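Local structure of PA14 domain-containing protein (Clostridium clariflavum, 6QDI) at residues F9-L14 with V178-W183; N41-S46 with P188-N193; F111-N116 with W183-P188; G156-Y161 with K171-D176. The protein is an RsgI-type anti-sigma factor whose tandem PA14 domains, the calcium-binding part described here, probably sense plant-biomass sugars outside the cell. One frame throughout, in Å; residues are numbered along the deposited sequence.

How the contacts relate
Contacts 1, 2 and 3 form one interface between the two PA14 domains, whereas contact 4 is a hairpin inside the second domain. Contacts 1 and 2, about 11 Å apart between centres, share one calcium ion, bound by D10 of the first, D42 and S44 of the second and three waters; S46 OG lies 2.7 Å from N11 O. Contact 3, about 6 Å from contact 2 between centres, carries three residues of another calcium site and meets contact 2 where T114 N lies 2.8 Å from E43 O. W183 belongs to contacts 1 and 3, and P188 to contacts 2 and 3. E172 OE1 of contact 4 lies 2.7 Å from S189 OG of contact 2.

Contact 1 (F9-L14 with V178-W183); sequences FDNIDL and VIDFNW. With CA (calcium ion), chain G.
N11 lies against the backbone of strand 180-183 with its whole side chain. N11 CB packs on N182 O at 3.3 Å, and N11 CG sits 3.2 Å from N182 N. At the tip, N11 OD1 accepts the N182 N-H over 3.0 Å, the donor standing almost directly above the amide plane. N11 ND2 gives a nearly straight bond to D180 O (2.8 Å, 177°), with the acceptor in the plane of the same amide, and also bonds T15. This strand edge belongs to the second PA14 domain; the other edge pairs with strand 271-279, while the loop supplying N11 is from the first domain. Beyond N11, I12 N donates to N182 O at 3.1 Å. N182 ND2 then reaches D13 OD2 at 3.0 Å, from above the carboxylate plane; D13 OD2 is also salt-bridged to R274, and D13 OD1 bonds T15. Water 2 donates to N11 OD1 and binds the calcium ion, which D10 O ligates at 2.4 Å.

Contact 2 (N41-S46 with P188-N193); sequences NDESYS and PSKSIN. With CA (calcium ion), chain G.
K190 runs straight through CD and CE and then turns at its last torsion (chi4 -93°), setting NZ beside E43, whose CD lies anti to CA (chi2 176°). The two side chains cross at about a right angle. An Asx turn and an ST turn from different PA14 domains face each other here: D42 OD1 accepts S44 N in the first, and S189 OG accepts S191 N in the second, inside the type I turn S189-I192. The charged link is a salt bridge, K190 NZ to E43 OE2 at 2.9 Å; NZ meets OE2 on the anti side, 24° out of the carboxylate plane. NZ also donates to V32 O, while E43 OE1 is taken by G115 and Q194, so both ends of the pair have further partners. Lower down the chain, K190 CE packs against the backbone and amide of N41, 3.3 Å from N41 O and 3.4 Å from N41 OD1. The calcium ion is held by the same Asx turn: D42 binds through both carboxylate oxygens, and S44 through OG and through O at 2.3 Å. D10 O and three waters complete eight ligands. Two further waters bridge the domains. Water 4 donates to N41 O and accepts from K190 N; water 5 donates to metal-bound D42 OD2 at 2.7 Å and to P188 O at 2.8 Å.

Contact 3 (F111-N116 with W183-P188); sequences FNNTGN and WGVGSP. With CA (calcium ion), chain D.
N113 OD1 accepts the V185 N-H at 2.9 Å, in the plane of its carbonyl and on a lone pair, as the one hydrogen bond between the segments. Its CG, anti to the backbone N (chi1 -177°), is sent toward the type II' turn W183-G186, where OD1 meets V185 N. Packing is tight at G184, whose CA is 3.4 Å from N113 OD1; G184 has no CB, and OD1 occupies the direction one would take. N113 ND2 bonds N86. T114 adds a second close point, its CG2 3.4 Å from G186 N. Toward the partly exposed margin the touch thins to methyl on methyl, T114 CG2 and V185 CG2 3.8 Å apart. Behind N113 and T114 the chain folds around a calcium ion, bound by N112 OD1, N116 O and T114 O, the last at 2.3 Å, with D68 and N69 completing the protein ligands. The contact joins the end of strand 104-113, which pairs with strand 44-53 in the first PA14 domain, to the turn ending strand 180-184 of the second.

Contact 4 (G156-Y161 with K171-D176); sequences GLFYEY and KEKGID
D176 OD2 takes two donors: Y161 OH, 2.7 Å away on its syn lone pair, and W202 NE1. D176 and Y161 meet tip to tip, and R40 of the first PA14 domain ties the pair further, salt-bridged to D176 OD1 and hydrogen-bonded to Y161 OH. A shorter bond runs from Y159 OH to E172 OE2 at 2.6 Å, on the anti lone pair; E172 OE1 is held by S189 and S191. Strands 157-161 and 171-176 form an antiparallel beta hairpin of the second PA14 domain, their directions 147° apart, with a classic bulge where K171 and E172 both face Y161. The Y159 ring lies over the partner strand: G174 CA makes a CH-pi contact 3.7 Å from the ring centroid, and G174, lacking a CB, allows this closeness. The ring's opposite face meets Y161, Y159 CD1 standing over the centre of that ring. Across the sheet, G174 O lies over one face of the F158 ring, 3.4 Å from F158 CD1, while F158 CZ touches K173 CB at 3.9 Å.

Contact 1 (F9-L14 with V178-W183)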
loop_
_atom_site.group_PDB
_atom_site.type_symbol
_atom_site.label_atom_id
_atom_site.label_comp_id
_atom_site.label_asym_id
_atom_site.label_seq_id
_atom_site.Cartn_x
_atom_site.Cartn_y
_atom_site.Cartn_z
ATOM N N PHE A 9 5.087 -1.254 1.110
ATOM C CA PHE A 9 3.774 -0.657 1.307
ATOM C C PHE A 9 2.815 -1.682 1.871
ATOM O O PHE A 9 2.849 -2.867 1.507
ATOM C CB PHE A 9 3.235 -0.135 -0.029
ATOM C CG PHE A 9 4.099 0.956 -0.623
ATOM C CD1 PHE A 9 3.843 2.287 -0.343
ATOM C CD2 PHE A 9 5.126 0.666 -1.506
ATOM C CE1 PHE A 9 4.638 3.289 -0.880
ATOM C CE2 PHE A 9 5.920 1.673 -2.039
ATOM C CZ PHE A 9 5.648 2.972 -1.721
ATOM N N ASP A 10 1.914 -1.218 2.720
ATOM C CA ASP A 10 1.002 -2.078 3.455
ATOM C C ASP A 10 -0.208 -2.512 2.643
ATOM O O ASP A 10 -0.997 -3.285 3.140
ATOM C CB ASP A 10 0.501 -1.389 4.744
ATOM C CG ASP A 10 0.759 -2.175 6.038
ATOM O OD1 ASP A 10 1.374 -3.197 6.044
ATOM O OD2 ASP A 10 0.462 -1.604 7.149
ATOM N N ASN A 11 -0.389 -1.991 1.438
ATOM C CA ASN A 11 -1.533 -2.312 0.580
ATOM C C ASN A 11 -1.061 -2.948 -0.723
ATOM O O ASN A 11 0.143 -2.958 -1.024
ATOM C CB ASN A 11 -2.314 -1.013 0.274
ATOM C CG ASN A 11 -2.908 -0.429 1.522
ATOM O OD1 ASN A 11 -3.407 -1.151 2.380
ATOM N ND2 ASN A 11 -2.951 0.892 1.575
ATOM N N ILE A 12 -1.989 -3.420 -1.548
ATOM C CA ILE A 12 -1.629 -4.053 -2.841
ATOM C C ILE A 12 -1.198 -3.065 -3.910
ATOM O O ILE A 12 -0.704 -3.497 -4.946
ATOM C CB ILE A 12 -2.770 -4.907 -3.415
ATOM C CG1 ILE A 12 -4.009 -4.095 -3.786
ATOM C CG2 ILE A 12 -3.132 -6.039 -2.444
ATOM C CD1 ILE A 12 -4.887 -4.774 -4.804
ATOM N N ASP A 13 -1.382 -1.766 -3.683
ATOM C CA ASP A 13 -1.339 -0.757 -4.757
ATOM C C ASP A 13 -0.315 0.324 -4.481
ATOM O O ASP A 13 -0.517 1.473 -4.893
ATOM C CB ASP A 13 -2.741 -0.151 -4.923
ATOM C CG ASP A 13 -3.227 0.619 -3.695
ATOM O OD1 ASP A 13 -2.578 0.470 -2.619
ATOM O OD2 ASP A 13 -4.234 1.332 -3.834
ATOM N N LEU A 14 0.767 -0.004 -3.791
ATOM C CA LEU A 14 1.877 0.960 -3.611
ATOM C C LEU A 14 1.399 2.191 -2.853
ATOM O O LEU A 14 1.860 3.317 -3.101
ATOM C CB LEU A 14 2.561 1.283 -4.936
ATOM C CG LEU A 14 3.055 0.056 -5.709
ATOM C CD1 LEU A 14 3.326 0.441 -7.153
ATOM C CD2 LEU A 14 4.257 -0.573 -5.048
ATOM N N VAL A 178 -3.467 4.898 10.469
ATOM C CA VAL A 178 -4.260 5.661 9.532
ATOM C C VAL A 178 -5.315 4.766 8.897
ATOM O O VAL A 178 -5.200 3.551 8.989
ATOM C CB VAL A 178 -3.411 6.331 8.420
ATOM C CG1 VAL A 178 -2.492 7.381 8.958
ATOM C CG2 VAL A 178 -2.662 5.302 7.601
ATOM N N ILE A 179 -6.312 5.372 8.270
ATOM C CA ILE A 179 -7.279 4.611 7.513
ATOM C C ILE A 179 -6.934 4.799 6.028
ATOM O O ILE A 179 -7.387 5.722 5.380
ATOM C CB ILE A 179 -8.711 5.005 7.823
ATOM C CG1 ILE A 179 -8.986 5.156 9.316
ATOM C CG2 ILE A 179 -9.676 4.016 7.135
ATOM C CD1 ILE A 179 -8.573 3.991 10.149
ATOM N N ASP A 180 -6.099 3.889 5.537
ATOM C CA ASP A 180 -5.602 3.960 4.157
ATOM C C ASP A 180 -5.364 2.538 3.701
ATOM O O ASP A 180 -4.225 2.067 3.734
ATOM C CB ASP A 180 -4.326 4.786 4.125
ATOM C CG ASP A 180 -3.820 5.033 2.739
ATOM O OD1 ASP A 180 -4.596 4.886 1.790
ATOM O OD2 ASP A 180 -2.646 5.432 2.591
ATOM N N PHE A 181 -6.428 1.845 3.324
ATOM C CA PHE A 181 -6.383 0.407 3.098
ATOM C C PHE A 181 -6.812 0.020 1.692
ATOM O O PHE A 181 -7.802 0.524 1.155
ATOM C CB PHE A 181 -7.346 -0.308 4.052
ATOM C CG PHE A 181 -6.867 -0.331 5.484
ATOM C CD1 PHE A 181 -5.905 -1.224 5.876
ATOM C CD2 PHE A 181 -7.374 0.557 6.409
ATOM C CE1 PHE A 181 -5.493 -1.287 7.175
ATOM C CE2 PHE A 181 -6.895 0.552 7.709
ATOM C CZ PHE A 181 -5.961 -0.388 8.100
ATOM N N ASN A 182 -6.086 -0.939 1.111
ATOM C CA ASN A 182 -6.491 -1.602 -0.110
ATOM C C ASN A 182 -5.946 -3.005 -0.002
ATOM O O ASN A 182 -4.750 -3.236 -0.206
ATOM C CB ASN A 182 -6.020 -0.867 -1.347
ATOM C CG ASN A 182 -6.475 -1.562 -2.627
ATOM O OD1 ASN A 182 -7.025 -2.659 -2.574
ATOM N ND2 ASN A 182 -6.228 -0.936 -3.755
ATOM N N TRP A 183 -6.819 -3.928 0.396
ATOM C CA TRP A 183 -6.424 -5.293 0.665
ATOM C C TRP A 183 -6.518 -6.182 -0.582
ATOM O O TRP A 183 -6.237 -7.374 -0.472
ATOM C CB TRP A 183 -7.305 -5.921 1.744
ATOM C CG TRP A 183 -7.339 -5.213 3.070
ATOM C CD1 TRP A 183 -6.433 -5.328 4.080
ATOM C CD2 TRP A 183 -8.376 -4.335 3.542
ATOM N NE1 TRP A 183 -6.815 -4.522 5.142
ATOM C CE2 TRP A 183 -8.012 -3.932 4.843
ATOM C CE3 TRP A 183 -9.584 -3.876 3.011
ATOM C CZ2 TRP A 183 -8.844 -3.106 5.639
ATOM C CZ3 TRP A 183 -10.360 -3.015 3.765
ATOM C CH2 TRP A 183 -9.990 -2.658 5.057
HETATM CA CA CA G . -2.021 -5.324 3.881
HETATM O O HOH W 1 0.105 -5.455 4.938
HETATM O O HOH W 2 -3.773 -3.867 2.954
HETATM O O HOH W 3 -2.488 -3.786 5.773
#

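Contact 2 (N41-S46 with P188-N193)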
loop_
_atom_site.group_PDB
_atom_site.type_symbol
_atom_site.label_atom_id
_atom_site.label_comp_id
_atom_site.label_asym_id
_atom_site.label_seq_id
_atom_site.Cartn_x
_atom_site.Cartn_y
_atom_site.Cartn_z
ATOM N N ASN A 41 0.828 -8.543 8.584
ATOM C CA ASN A 41 0.892 -9.925 8.083
ATOM C C ASN A 41 -0.497 -10.385 7.647
ATOM O O ASN A 41 -1.066 -11.303 8.230
ATOM C CB ASN A 41 1.472 -10.863 9.153
ATOM C CG ASN A 41 1.746 -12.206 8.606
ATOM O OD1 ASN A 41 1.918 -12.361 7.381
ATOM N ND2 ASN A 41 1.868 -13.191 9.491
ATOM N N ASP A 42 -1.010 -9.738 6.604
ATOM C CA ASP A 42 -2.352 -9.994 6.123
ATOM C C ASP A 42 -2.405 -10.477 4.675
ATOM O O ASP A 42 -3.495 -10.614 4.122
ATOM C CB ASP A 42 -3.253 -8.774 6.277
ATOM C CG ASP A 42 -2.822 -7.597 5.407
ATOM O OD1 ASP A 42 -1.813 -7.704 4.713
ATOM O OD2 ASP A 42 -3.509 -6.554 5.406
ATOM N N GLU A 43 -1.246 -10.686 4.047
ATOM C CA GLU A 43 -1.162 -11.203 2.679
ATOM C C GLU A 43 -1.481 -10.195 1.590
ATOM O O GLU A 43 -1.619 -10.578 0.436
ATOM C CB GLU A 43 -1.934 -12.512 2.471
ATOM C CG GLU A 43 -1.759 -13.544 3.568
ATOM C CD GLU A 43 -2.586 -14.773 3.386
ATOM O OE1 GLU A 43 -3.114 -15.021 2.267
ATOM O OE2 GLU A 43 -2.736 -15.525 4.392
ATOM N N SER A 44 -1.562 -8.899 1.948
ATOM C CA SER A 44 -1.792 -7.837 0.952
ATOM C C SER A 44 -0.717 -6.770 1.083
ATOM O O SER A 44 -0.726 -5.998 2.047
ATOM C CB SER A 44 -3.170 -7.238 1.069
ATOM O OG SER A 44 -3.448 -6.737 2.342
ATOM N N TYR A 45 0.247 -6.720 0.166
ATOM C CA TYR A 45 1.353 -5.775 0.298
ATOM C C TYR A 45 1.974 -5.562 -1.057
ATOM O O TYR A 45 1.650 -6.252 -2.028
ATOM C CB TYR A 45 2.392 -6.246 1.371
ATOM C CG TYR A 45 2.956 -7.618 1.115
ATOM C CD1 TYR A 45 4.016 -7.788 0.244
ATOM C CD2 TYR A 45 2.430 -8.751 1.734
ATOM C CE1 TYR A 45 4.550 -9.069 -0.015
ATOM C CE2 TYR A 45 2.950 -10.014 1.481
ATOM C CZ TYR A 45 3.994 -10.156 0.600
ATOM O OH TYR A 45 4.523 -11.397 0.303
ATOM N N SER A 46 2.849 -4.569 -1.138
ATOM C CA SER A 46 3.466 -4.255 -2.419
ATOM C C SER A 46 4.807 -3.596 -2.152
ATOM O O SER A 46 5.084 -3.143 -1.023
ATOM C CB SER A 46 2.525 -3.393 -3.288
ATOM O OG SER A 46 2.144 -2.187 -2.612
ATOM N N PRO A 188 -8.415 -7.996 6.709
ATOM C CA PRO A 188 -7.568 -7.043 7.439
ATOM C C PRO A 188 -6.550 -7.674 8.368
ATOM O O PRO A 188 -5.645 -6.971 8.818
ATOM C CB PRO A 188 -8.617 -6.185 8.212
ATOM C CG PRO A 188 -9.840 -6.279 7.363
ATOM C CD PRO A 188 -9.847 -7.734 6.948
ATOM N N SER A 189 -6.722 -8.962 8.650
ATOM C CA SER A 189 -5.827 -9.718 9.506
ATOM C C SER A 189 -6.028 -11.162 9.137
ATOM O O SER A 189 -7.108 -11.535 8.655
ATOM C CB SER A 189 -6.175 -9.517 10.987
ATOM O OG SER A 189 -5.395 -10.367 11.770
ATOM N N LYS A 190 -5.041 -12.004 9.412
ATOM C CA LYS A 190 -5.245 -13.449 9.288
ATOM C C LYS A 190 -6.281 -13.962 10.265
ATOM O O LYS A 190 -6.744 -15.083 10.086
ATOM C CB LYS A 190 -3.936 -14.235 9.433
ATOM C CG LYS A 190 -3.010 -14.072 8.244
ATOM C CD LYS A 190 -1.683 -14.732 8.507
ATOM C CE LYS A 190 -0.692 -14.512 7.385
ATOM N NZ LYS A 190 -0.712 -15.597 6.408
ATOM N N SER A 191 -6.649 -13.192 11.296
ATOM C CA SER A 191 -7.738 -13.594 12.172
ATOM C C SER A 191 -9.109 -13.520 11.517
ATOM O O SER A 191 -10.079 -14.015 12.060
ATOM C CB SER A 191 -7.737 -12.733 13.437
ATOM O OG SER A 191 -8.031 -11.387 13.125
ATOM N N ILE A 192 -9.185 -12.901 10.331
ATOM C CA ILE A 192 -10.418 -12.702 9.558
ATOM C C ILE A 192 -10.376 -13.622 8.356
ATOM O O ILE A 192 -9.458 -13.567 7.537
ATOM C CB ILE A 192 -10.589 -11.226 9.166
ATOM C CG1 ILE A 192 -10.662 -10.350 10.423
ATOM C CG2 ILE A 192 -11.767 -11.006 8.252
ATOM C CD1 ILE A 192 -11.970 -10.454 11.210
ATOM N N ASN A 193 -11.374 -14.486 8.238
ATOM C CA ASN A 193 -11.442 -15.429 7.138
ATOM C C ASN A 193 -11.345 -14.707 5.785
ATOM O O ASN A 193 -11.944 -13.637 5.582
ATOM C CB ASN A 193 -12.723 -16.232 7.205
ATOM C CG ASN A 193 -12.692 -17.422 6.276
ATOM O OD1 ASN A 193 -11.797 -18.244 6.316
ATOM N ND2 ASN A 193 -13.637 -17.469 5.413
HETATM CA CA CA G . -2.021 -5.324 3.881
HETATM O O HOH W 4 -2.501 -11.307 10.556
HETATM O O HOH W 5 -4.789 -4.899 7.140
HETATM O O HOH W 3 -2.488 -3.786 5.773
HETATM O O HOH W 2 -3.773 -3.867 2.954
HETATM O O HOH W 1 0.105 -5.455 4.938
#

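Contact 3 (F111-N116 with W183-P188)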
loop_
_atom_site.group_PDB
_atom_site.type_symbol
_atom_site.label_atom_id
_atom_site.label_comp_id
_atom_site.label_asym_id
_atom_site.label_seq_id
_atom_site.Cartn_x
_atom_site.Cartn_y
_atom_site.Cartn_z
ATOM N N PHE A 111 3.367 -6.642 -6.400
ATOM C CA PHE A 111 2.370 -6.823 -5.359
ATOM C C PHE A 111 2.057 -8.256 -5.066
ATOM O O PHE A 111 2.106 -9.114 -5.960
ATOM C CB PHE A 111 1.065 -6.018 -5.627
ATOM C CG PHE A 111 0.154 -6.570 -6.708
ATOM C CD1 PHE A 111 -0.836 -7.502 -6.404
ATOM C CD2 PHE A 111 0.248 -6.135 -8.015
ATOM C CE1 PHE A 111 -1.696 -7.977 -7.368
ATOM C CE2 PHE A 111 -0.633 -6.599 -8.981
ATOM C CZ PHE A 111 -1.599 -7.521 -8.683
ATOM N N ASN A 112 1.637 -8.501 -3.826
ATOM C CA ASN A 112 1.002 -9.745 -3.403
ATOM C C ASN A 112 -0.433 -9.455 -3.050
ATOM O O ASN A 112 -0.701 -8.585 -2.219
ATOM C CB ASN A 112 1.706 -10.406 -2.241
ATOM C CG ASN A 112 1.192 -11.812 -2.011
ATOM O OD1 ASN A 112 0.651 -12.400 -2.935
ATOM N ND2 ASN A 112 1.353 -12.370 -0.803
ATOM N N ASN A 113 -1.367 -10.206 -3.647
ATOM C CA ASN A 113 -2.795 -10.089 -3.368
ATOM C C ASN A 113 -3.312 -11.465 -2.909
ATOM O O ASN A 113 -3.968 -12.163 -3.682
ATOM C CB ASN A 113 -3.528 -9.609 -4.599
ATOM C CG ASN A 113 -5.008 -9.384 -4.363
ATOM O OD1 ASN A 113 -5.510 -9.391 -3.269
ATOM N ND2 ASN A 113 -5.696 -9.146 -5.425
ATOM N N THR A 114 -3.001 -11.784 -1.652
ATOM C CA THR A 114 -3.303 -13.047 -0.935
ATOM C C THR A 114 -2.369 -14.180 -1.328
ATOM O O THR A 114 -1.760 -14.206 -2.412
ATOM C CB THR A 114 -4.761 -13.532 -1.042
ATOM O OG1 THR A 114 -5.037 -14.145 -2.308
ATOM C CG2 THR A 114 -5.732 -12.408 -0.753
ATOM N N GLY A 115 -2.270 -15.143 -0.429
ATOM C CA GLY A 115 -1.501 -16.345 -0.674
ATOM C C GLY A 115 -0.015 -16.091 -0.684
ATOM O O GLY A 115 0.496 -15.132 -0.104
ATOM N N ASN A 116 0.686 -17.000 -1.335
ATOM C CA ASN A 116 2.120 -16.919 -1.464
ATOM C C ASN A 116 2.503 -15.592 -2.132
ATOM O O ASN A 116 1.781 -15.074 -2.989
ATOM C CB ASN A 116 2.621 -18.073 -2.346
ATOM C CG ASN A 116 4.096 -18.439 -2.109
ATOM O OD1 ASN A 116 4.835 -17.781 -1.366
ATOM N ND2 ASN A 116 4.526 -19.500 -2.790
ATOM N N TRP A 183 -6.819 -3.928 0.396
ATOM C CA TRP A 183 -6.424 -5.293 0.665
ATOM C C TRP A 183 -6.518 -6.182 -0.582
ATOM O O TRP A 183 -6.237 -7.374 -0.472
ATOM C CB TRP A 183 -7.305 -5.921 1.744
ATOM C CG TRP A 183 -7.339 -5.213 3.070
ATOM C CD1 TRP A 183 -6.433 -5.328 4.080
ATOM C CD2 TRP A 183 -8.376 -4.335 3.542
ATOM N NE1 TRP A 183 -6.815 -4.522 5.142
ATOM C CE2 TRP A 183 -8.012 -3.932 4.843
ATOM C CE3 TRP A 183 -9.584 -3.876 3.011
ATOM C CZ2 TRP A 183 -8.844 -3.106 5.639
ATOM C CZ3 TRP A 183 -10.360 -3.015 3.765
ATOM C CH2 TRP A 183 -9.990 -2.658 5.057
ATOM N N GLY A 184 -6.956 -5.657 -1.723
ATOM C CA GLY A 184 -7.340 -6.554 -2.809
ATOM C C GLY A 184 -8.430 -7.465 -2.315
ATOM O O GLY A 184 -9.448 -6.996 -1.794
ATOM N N VAL A 185 -8.244 -8.759 -2.462
ATOM C CA VAL A 185 -9.203 -9.745 -1.993
ATOM C C VAL A 185 -8.799 -10.328 -0.630
ATOM O O VAL A 185 -9.455 -11.259 -0.133
ATOM C CB VAL A 185 -9.501 -10.835 -3.046
ATOM C CG1 VAL A 185 -10.184 -10.205 -4.234
ATOM C CG2 VAL A 185 -8.253 -11.603 -3.414
ATOM N N GLY A 186 -7.782 -9.757 0.007
ATOM C CA GLY A 186 -7.395 -10.156 1.360
ATOM C C GLY A 186 -8.305 -9.560 2.449
ATOM O O GLY A 186 -9.158 -8.732 2.184
ATOM N N SER A 187 -8.053 -10.035 3.658
ATOM C CA SER A 187 -8.762 -9.550 4.831
ATOM C C SER A 187 -7.863 -8.664 5.666
ATOM O O SER A 187 -6.656 -8.575 5.436
ATOM C CB SER A 187 -9.270 -10.733 5.650
ATOM O OG SER A 187 -10.191 -11.447 4.865
ATOM N N PRO A 188 -8.415 -7.996 6.709
ATOM C CA PRO A 188 -7.568 -7.043 7.439
ATOM C C PRO A 188 -6.550 -7.674 8.368
ATOM O O PRO A 188 -5.645 -6.971 8.818
ATOM C CB PRO A 188 -8.617 -6.185 8.212
ATOM C CG PRO A 188 -9.840 -6.279 7.363
ATOM C CD PRO A 188 -9.847 -7.734 6.948
HETATM CA CA CA D . -0.164 -14.283 -4.078
#

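Contact 4 (G156-Y161 with K171-D176)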
loop_
_atom_site.group_PDB
_atom_site.type_symbol
_atom_site.label_atom_id
_atom_site.label_comp_id
_atom_site.label_asym_id
_atom_site.label_seq_id
_atom_site.Cartn_x
_atom_site.Cartn_y
_atom_site.Cartn_z
ATOM N N GLY A 156 -3.466 7.022 16.203
ATOM C CA GLY A 156 -4.344 6.213 15.352
ATOM C C GLY A 156 -5.738 6.122 15.929
ATOM O O GLY A 156 -6.064 6.710 16.958
ATOM N N LEU A 157 -6.590 5.361 15.223
ATOM C CA LEU A 157 -7.937 5.075 15.676
ATOM C C LEU A 157 -8.035 3.659 16.201
ATOM O O LEU A 157 -7.335 2.753 15.745
ATOM C CB LEU A 157 -8.984 5.266 14.552
ATOM C CG LEU A 157 -9.164 6.704 14.062
ATOM C CD1 LEU A 157 -10.132 6.734 12.892
ATOM C CD2 LEU A 157 -9.610 7.664 15.144
ATOM N N PHE A 158 -8.967 3.448 17.144
ATOM C CA PHE A 158 -9.262 2.090 17.588
ATOM C C PHE A 158 -9.993 1.324 16.486
ATOM O O PHE A 158 -10.873 1.871 15.842
ATOM C CB PHE A 158 -10.171 2.198 18.800
ATOM C CG PHE A 158 -10.227 0.974 19.584
ATOM C CD1 PHE A 158 -9.135 0.637 20.427
ATOM C CD2 PHE A 158 -11.236 0.061 19.428
ATOM C CE1 PHE A 158 -9.133 -0.554 21.125
ATOM C CE2 PHE A 158 -11.258 -1.126 20.143
ATOM C CZ PHE A 158 -10.205 -1.418 20.996
ATOM N N TYR A 159 -9.601 0.063 16.274
ATOM C CA TYR A 159 -10.305 -0.787 15.324
ATOM C C TYR A 159 -10.907 -2.005 15.963
ATOM O O TYR A 159 -10.409 -2.520 16.972
ATOM C CB TYR A 159 -9.371 -1.267 14.213
ATOM C CG TYR A 159 -8.327 -2.339 14.499
ATOM C CD1 TYR A 159 -8.667 -3.681 14.615
ATOM C CD2 TYR A 159 -6.990 -1.996 14.609
ATOM C CE1 TYR A 159 -7.690 -4.637 14.793
ATOM C CE2 TYR A 159 -6.004 -2.950 14.775
ATOM C CZ TYR A 159 -6.355 -4.286 14.896
ATOM O OH TYR A 159 -5.365 -5.208 15.026
ATOM N N GLU A 160 -11.982 -2.473 15.324
ATOM C CA GLU A 160 -12.608 -3.761 15.635
ATOM C C GLU A 160 -12.838 -4.415 14.269
ATOM O O GLU A 160 -13.500 -3.829 13.400
ATOM C CB GLU A 160 -13.942 -3.565 16.370
ATOM C CG GLU A 160 -13.796 -2.918 17.721
ATOM C CD GLU A 160 -15.123 -2.355 18.203
ATOM O OE1 GLU A 160 -15.444 -1.202 17.884
ATOM O OE2 GLU A 160 -15.881 -3.129 18.821
ATOM N N TYR A 161 -12.265 -5.623 14.078
ATOM C CA TYR A 161 -12.418 -6.385 12.828
ATOM C C TYR A 161 -13.412 -7.519 13.048
ATOM O O TYR A 161 -13.288 -8.260 14.017
ATOM C CB TYR A 161 -11.088 -6.947 12.366
ATOM C CG TYR A 161 -9.983 -5.956 12.021
ATOM C CD1 TYR A 161 -10.239 -4.632 11.699
ATOM C CD2 TYR A 161 -8.664 -6.357 11.973
ATOM C CE1 TYR A 161 -9.233 -3.735 11.367
ATOM C CE2 TYR A 161 -7.647 -5.487 11.649
ATOM C CZ TYR A 161 -7.912 -4.160 11.349
ATOM O OH TYR A 161 -6.877 -3.342 11.035
ATOM N N LYS A 171 -13.327 -10.567 15.736
ATOM C CA LYS A 171 -12.117 -11.430 15.848
ATOM C C LYS A 171 -10.874 -10.698 16.335
ATOM O O LYS A 171 -9.948 -11.346 16.784
ATOM C CB LYS A 171 -11.807 -12.119 14.528
ATOM C CG LYS A 171 -12.870 -13.087 14.017
ATOM C CD LYS A 171 -13.064 -14.310 14.937
ATOM C CE LYS A 171 -14.191 -15.185 14.464
ATOM N NZ LYS A 171 -14.274 -16.428 15.250
ATOM N N GLU A 172 -10.827 -9.369 16.277
ATOM C CA GLU A 172 -9.605 -8.687 16.646
ATOM C C GLU A 172 -9.923 -7.228 16.947
ATOM O O GLU A 172 -10.853 -6.657 16.335
ATOM C CB GLU A 172 -8.610 -8.762 15.498
ATOM C CG GLU A 172 -7.165 -8.435 15.850
ATOM C CD GLU A 172 -6.247 -8.626 14.667
ATOM O OE1 GLU A 172 -6.101 -9.771 14.265
ATOM O OE2 GLU A 172 -5.743 -7.634 14.088
ATOM N N LYS A 173 -9.107 -6.621 17.806
ATOM C CA LYS A 173 -9.174 -5.200 18.066
ATOM C C LYS A 173 -7.779 -4.678 18.230
ATOM O O LYS A 173 -6.848 -5.446 18.495
ATOM C CB LYS A 173 -10.034 -4.885 19.286
ATOM C CG LYS A 173 -9.593 -5.487 20.596
ATOM C CD LYS A 173 -10.630 -5.274 21.697
ATOM C CE LYS A 173 -10.095 -5.755 23.041
ATOM N NZ LYS A 173 -9.902 -7.227 23.072
ATOM N N GLY A 174 -7.628 -3.366 18.114
ATOM C CA GLY A 174 -6.311 -2.762 18.183
ATOM C C GLY A 174 -6.356 -1.320 17.770
ATOM O O GLY A 174 -7.412 -0.688 17.835
ATOM N N ILE A 175 -5.211 -0.786 17.348
ATOM C CA ILE A 175 -5.072 0.573 16.839
ATOM C C ILE A 175 -4.519 0.524 15.413
ATOM O O ILE A 175 -3.530 -0.165 15.151
ATOM C CB ILE A 175 -4.184 1.433 17.763
ATOM C CG1 ILE A 175 -4.899 1.641 19.100
ATOM C CG2 ILE A 175 -3.884 2.785 17.071
ATOM C CD1 ILE A 175 -4.061 2.288 20.166
ATOM N N ASP A 176 -5.181 1.240 14.494
ATOM C CA ASP A 176 -4.688 1.463 13.125
ATOM C C ASP A 176 -4.180 2.892 13.009
ATOM O O ASP A 176 -4.871 3.824 13.370
ATOM C CB ASP A 176 -5.811 1.221 12.088
ATOM C CG ASP A 176 -5.963 -0.237 11.704
ATOM O OD1 ASP A 176 -4.918 -0.908 11.583
ATOM O OD2 ASP A 176 -7.119 -0.706 11.530
#